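Local coordinates for protein malate dehydrogenase (Picrophilus torridus, PDB 4BGV) that probably catalyses the reversible NAD-dependent oxidation of (S)-malate to oxaloacetate, a step of the tricarboxylic acid cycle, at residues A256-G261 / N271-V276; K265-N270 / I288-F293. All coordinates share one frame; numbering follows the deposited sequence.

Overall arrangement
Both contacts belong to the alpha/beta C-terminal domain of the LDH/MDH superfamily, and their centres lie about 9 Å apart on the same side of the chain's centre. Contact 1 pairs strands 251-259 and 272-281 of a three-stranded antiparallel sheet that strand 284-288 completes. Contact 2 joins helix 262-267, which connects those two strands, to the loop between strand 284-288 and helix 295-321. Along the chain the segments alternate: 256-261, 265-270, 271-276, 288-293. The two contacts touch where V276 CG1 packs on Y267 CE1 at 3.7 Å, and the connecting helix is thus tied both to the sheet and to the loop between strand 284-288 and helix 295-321.

Contact 1 of 2, residues A256-G261 / N271-V276; sequences AAYITG and NLFIGV
Y258 and F273 face each other as a non-hydrogen-bonded pair of the antiparallel strands 251-259 and 272-281 in the C-terminal domain. CB of Y258 lies over one face of the F273 ring, 4.0 Å from its centroid, in a CH-pi contact. The first torsion sets Y258 CG anti to the backbone N (chi1 -167°), which carries it toward F273, with Y258 CG 4.1 Å from F273 CE1. Farther out, CD1 of Y258 meets CE1 of F273 at 3.5 Å, and the two ring planes stand at 53°. CE1 and CZ of Y258 then run past the backbone of N271, and Y258 OH ends 3.2 Å from N271 CB. The bond from N271 ND2 to Y258 OH is weak, 3.3 Å long and bent to 122°.

The backbones are joined by A257 N to I274 O and by I274 N to A257 O at 3.1 Å. I259 N reaches L272 O at 2.9 Å, and N271 N bonds to I259 O. On the sheet face that carries I259 and I274, I259 CG1 packs on I274 CG2 at 3.7 Å. Separately, I259 CD1 meets the V276 methyls tip to tip.

Helix 127-138 lies against Y258 and F273, where Y135 meets both, and also reaches L272 through Y132. On the I259 and I274 side, helix 295-321, with W301 on I274 and V276, is joined by helix 262-267, whose S264 touches I259. Backbone hydrogen bonds between A256 and G147 and between G275 and G178 join the pair to strands 145-147 and 172-178.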
# COMPACT_ATOMS: atom_id res chain seq x y z
N ALA A 256 21.65 -10.59 -13.89
CA ALA A 256 23.00 -10.73 -14.43
C ALA A 256 23.99 -10.43 -13.31
O ALA A 256 23.95 -9.37 -12.69
CB ALA A 256 23.20 -9.79 -15.60
N ALA A 257 24.86 -11.39 -13.02
CA ALA A 257 25.80 -11.20 -11.93
C ALA A 257 27.17 -11.75 -12.31
O ALA A 257 27.27 -12.63 -13.16
CB ALA A 257 25.29 -11.88 -10.65
N TYR A 258 28.20 -11.24 -11.64
CA TYR A 258 29.57 -11.60 -11.93
C TYR A 258 29.90 -12.98 -11.38
O TYR A 258 29.75 -13.21 -10.18
CB TYR A 258 30.49 -10.56 -11.30
CG TYR A 258 31.92 -10.60 -11.76
CD1 TYR A 258 32.25 -10.30 -13.08
CD2 TYR A 258 32.95 -10.90 -10.88
CE1 TYR A 258 33.57 -10.31 -13.50
CE2 TYR A 258 34.27 -10.89 -11.29
CZ TYR A 258 34.57 -10.61 -12.61
OH TYR A 258 35.88 -10.63 -13.02
N ILE A 259 30.35 -13.88 -12.25
CA ILE A 259 30.63 -15.28 -11.88
C ILE A 259 32.13 -15.50 -11.72
O ILE A 259 32.90 -15.25 -12.65
CB ILE A 259 30.11 -16.24 -12.98
CG1 ILE A 259 28.67 -15.87 -13.38
CG2 ILE A 259 30.23 -17.71 -12.54
CD1 ILE A 259 27.63 -16.07 -12.25
N THR A 260 32.55 -15.95 -10.53
CA THR A 260 33.96 -16.25 -10.26
C THR A 260 34.10 -17.39 -9.28
O THR A 260 33.12 -17.85 -8.71
CB THR A 260 34.70 -15.09 -9.60
OG1 THR A 260 34.01 -14.68 -8.41
CG2 THR A 260 34.84 -13.94 -10.53
N GLY A 261 35.34 -17.83 -9.07
CA GLY A 261 35.65 -18.80 -8.04
C GLY A 261 34.87 -20.08 -8.23
O GLY A 261 34.78 -20.61 -9.33
N ASN A 271 34.74 -14.79 -14.75
CA ASN A 271 34.96 -13.35 -14.82
C ASN A 271 34.10 -12.65 -15.86
O ASN A 271 34.58 -11.75 -16.55
CB ASN A 271 36.42 -13.04 -15.05
CG ASN A 271 37.32 -13.76 -14.10
OD1 ASN A 271 38.31 -14.38 -14.50
ND2 ASN A 271 36.96 -13.72 -12.82
N LEU A 272 32.85 -13.09 -15.98
CA LEU A 272 31.85 -12.48 -16.86
C LEU A 272 30.56 -12.34 -16.07
O LEU A 272 30.39 -12.99 -15.03
CB LEU A 272 31.59 -13.37 -18.08
CG LEU A 272 32.75 -13.58 -19.04
CD1 LEU A 272 32.30 -14.33 -20.26
CD2 LEU A 272 33.33 -12.22 -19.40
N PHE A 273 29.65 -11.50 -16.55
CA PHE A 273 28.29 -11.40 -16.00
C PHE A 273 27.31 -12.28 -16.78
O PHE A 273 27.33 -12.28 -18.01
CB PHE A 273 27.79 -9.96 -16.06
CG PHE A 273 28.38 -9.05 -15.02
CD1 PHE A 273 29.69 -8.59 -15.15
CD2 PHE A 273 27.62 -8.60 -13.94
CE1 PHE A 273 30.24 -7.72 -14.21
CE2 PHE A 273 28.16 -7.72 -13.01
CZ PHE A 273 29.47 -7.29 -13.13
N ILE A 274 26.46 -13.03 -16.08
CA ILE A 274 25.41 -13.80 -16.74
C ILE A 274 24.24 -13.99 -15.76
O ILE A 274 24.43 -13.91 -14.54
CB ILE A 274 25.95 -15.16 -17.28
CG1 ILE A 274 24.99 -15.78 -18.31
CG2 ILE A 274 26.29 -16.12 -16.14
CD1 ILE A 274 25.67 -16.85 -19.20
N GLY A 275 23.04 -14.22 -16.27
CA GLY A 275 21.85 -14.32 -15.43
C GLY A 275 21.76 -15.59 -14.59
O GLY A 275 21.61 -16.69 -15.11
N VAL A 276 21.86 -15.42 -13.27
CA VAL A 276 21.80 -16.54 -12.34
C VAL A 276 20.98 -16.12 -11.11
O VAL A 276 20.82 -14.92 -10.86
CB VAL A 276 23.23 -17.00 -11.89
CG1 VAL A 276 24.07 -17.50 -13.09
CG2 VAL A 276 23.95 -15.88 -11.16

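Contact 2 of 2, residues K265-N270 / I288-F293; sequences KTYLVN and IYDLKF
Y267 OH is gripped by two backbone groups of segment 288-293: it donates to Y289 O at a modelled 2.5 Å, shorter than usual and to be read with caution, and accepts from L291 N at 3.1 Å. The tyrosine closes helix 262-267, the connection between two antiparallel strands of the LDH/MDH C-terminal domain, and its phenol ties this helix to the loop between strand 284-288 and helix 295-321. Y289 O lies in the plane of the ring at its edge, while T266 CG2 covers one ring face over its centre.

Along one side of the ring, Y267 CE2 touches I288 CG2 at 4.0 Å; on the other, Y267 CE1 meets F293 CZ at 3.6 Å, the two ring planes being 83° apart. W301 of helix 295-321 packs against both rings, and its NE1 bonds to Y267 O. D290 places CB near T266 OG1, but its OD1 is hydrogen-bonded to H263. L291 also packs on I196 of the second subunit, and K292 NZ forms a salt bridge with D200 OD1 of that subunit. A water links T266 OG1 to L291 O, donating to the carbonyl oxygen at 2.8 Å.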
# COMPACT_ATOMS: atom_id res chain seq x y z
N LYS A 265 32.68 -23.20 -11.71
CA LYS A 265 32.58 -24.64 -11.93
C LYS A 265 31.14 -25.05 -12.25
O LYS A 265 30.92 -26.00 -13.00
CB LYS A 265 33.11 -25.40 -10.70
CG LYS A 265 34.55 -25.02 -10.37
CD LYS A 265 35.01 -25.59 -9.03
CE LYS A 265 35.46 -27.03 -9.15
NZ LYS A 265 36.07 -27.53 -7.88
N THR A 266 30.17 -24.33 -11.69
CA THR A 266 28.76 -24.58 -11.96
C THR A 266 28.25 -23.93 -13.25
O THR A 266 27.52 -24.55 -14.03
CB THR A 266 27.89 -24.08 -10.78
OG1 THR A 266 28.10 -24.93 -9.64
CG2 THR A 266 26.40 -24.08 -11.15
N TYR A 267 28.61 -22.67 -13.46
CA TYR A 267 28.04 -21.92 -14.58
C TYR A 267 28.92 -21.83 -15.82
O TYR A 267 28.53 -21.23 -16.81
CB TYR A 267 27.56 -20.54 -14.11
CG TYR A 267 26.40 -20.65 -13.16
CD1 TYR A 267 25.16 -21.08 -13.62
CD2 TYR A 267 26.55 -20.38 -11.80
CE1 TYR A 267 24.08 -21.21 -12.75
CE2 TYR A 267 25.47 -20.50 -10.91
CZ TYR A 267 24.24 -20.92 -11.40
OH TYR A 267 23.16 -21.07 -10.54
N LEU A 268 30.11 -22.43 -15.75
CA LEU A 268 30.96 -22.64 -16.93
C LEU A 268 31.39 -21.35 -17.61
O LEU A 268 31.71 -21.33 -18.80
CB LEU A 268 30.25 -23.55 -17.94
CG LEU A 268 29.55 -24.77 -17.35
CD1 LEU A 268 28.93 -25.61 -18.45
CD2 LEU A 268 30.52 -25.60 -16.53
N VAL A 269 31.39 -20.26 -16.85
CA VAL A 269 31.97 -19.00 -17.29
C VAL A 269 32.83 -18.48 -16.18
O VAL A 269 32.58 -18.77 -15.00
CB VAL A 269 30.91 -17.92 -17.61
CG1 VAL A 269 30.20 -18.22 -18.89
CG2 VAL A 269 29.91 -17.78 -16.45
N ASN A 270 33.84 -17.69 -16.53
CA ASN A 270 34.65 -17.07 -15.50
C ASN A 270 34.91 -15.60 -15.79
O ASN A 270 35.27 -15.22 -16.91
CB ASN A 270 35.97 -17.83 -15.32
CG ASN A 270 36.76 -17.34 -14.14
OD1 ASN A 270 36.31 -17.42 -12.99
ND2 ASN A 270 37.97 -16.83 -14.40
N ILE A 288 25.25 -16.18 -4.62
CA ILE A 288 24.85 -16.76 -5.89
C ILE A 288 24.47 -18.20 -5.62
O ILE A 288 25.25 -18.96 -5.05
CB ILE A 288 26.00 -16.72 -6.90
CG1 ILE A 288 26.23 -15.28 -7.37
CG2 ILE A 288 25.67 -17.60 -8.10
CD1 ILE A 288 27.50 -15.09 -8.19
N TYR A 289 23.26 -18.59 -6.00
CA TYR A 289 22.87 -19.98 -5.81
C TYR A 289 23.39 -20.83 -6.97
O TYR A 289 23.26 -20.45 -8.13
CB TYR A 289 21.36 -20.09 -5.68
CG TYR A 289 20.85 -19.36 -4.44
CD1 TYR A 289 20.55 -18.00 -4.48
CD2 TYR A 289 20.74 -20.03 -3.23
CE1 TYR A 289 20.10 -17.32 -3.33
CE2 TYR A 289 20.30 -19.37 -2.09
CZ TYR A 289 19.98 -18.02 -2.15
OH TYR A 289 19.55 -17.38 -1.02
N ASP A 290 24.01 -21.96 -6.65
CA ASP A 290 24.52 -22.86 -7.68
C ASP A 290 23.47 -23.92 -7.99
O ASP A 290 23.16 -24.75 -7.16
CB ASP A 290 25.82 -23.52 -7.23
CG ASP A 290 26.94 -22.52 -7.06
OD1 ASP A 290 27.02 -21.56 -7.87
OD2 ASP A 290 27.73 -22.68 -6.11
N LEU A 291 22.94 -23.89 -9.21
CA LEU A 291 21.91 -24.84 -9.62
C LEU A 291 22.49 -26.15 -10.12
O LEU A 291 23.61 -26.19 -10.62
CB LEU A 291 21.05 -24.22 -10.73
CG LEU A 291 20.33 -22.92 -10.39
CD1 LEU A 291 19.65 -22.37 -11.63
CD2 LEU A 291 19.32 -23.15 -9.27
N LYS A 292 21.70 -27.21 -9.99
CA LYS A 292 21.96 -28.47 -10.67
C LYS A 292 21.16 -28.46 -11.97
O LYS A 292 19.95 -28.29 -11.94
CB LYS A 292 21.50 -29.64 -9.81
CG LYS A 292 21.95 -29.59 -8.36
CD LYS A 292 21.69 -30.95 -7.70
CE LYS A 292 21.29 -30.81 -6.25
NZ LYS A 292 19.86 -31.20 -6.06
N PHE A 293 21.83 -28.65 -13.10
CA PHE A 293 21.15 -28.65 -14.39
C PHE A 293 20.80 -30.07 -14.81
O PHE A 293 21.62 -30.98 -14.67
CB PHE A 293 22.06 -28.06 -15.49
CG PHE A 293 22.43 -26.61 -15.30
CD1 PHE A 293 23.45 -26.23 -14.44
CD2 PHE A 293 21.77 -25.62 -16.01
CE1 PHE A 293 23.79 -24.89 -14.29
CE2 PHE A 293 22.11 -24.27 -15.87
CZ PHE A 293 23.12 -23.91 -15.01
O HOH W 1 25.95 -27.12 -9.31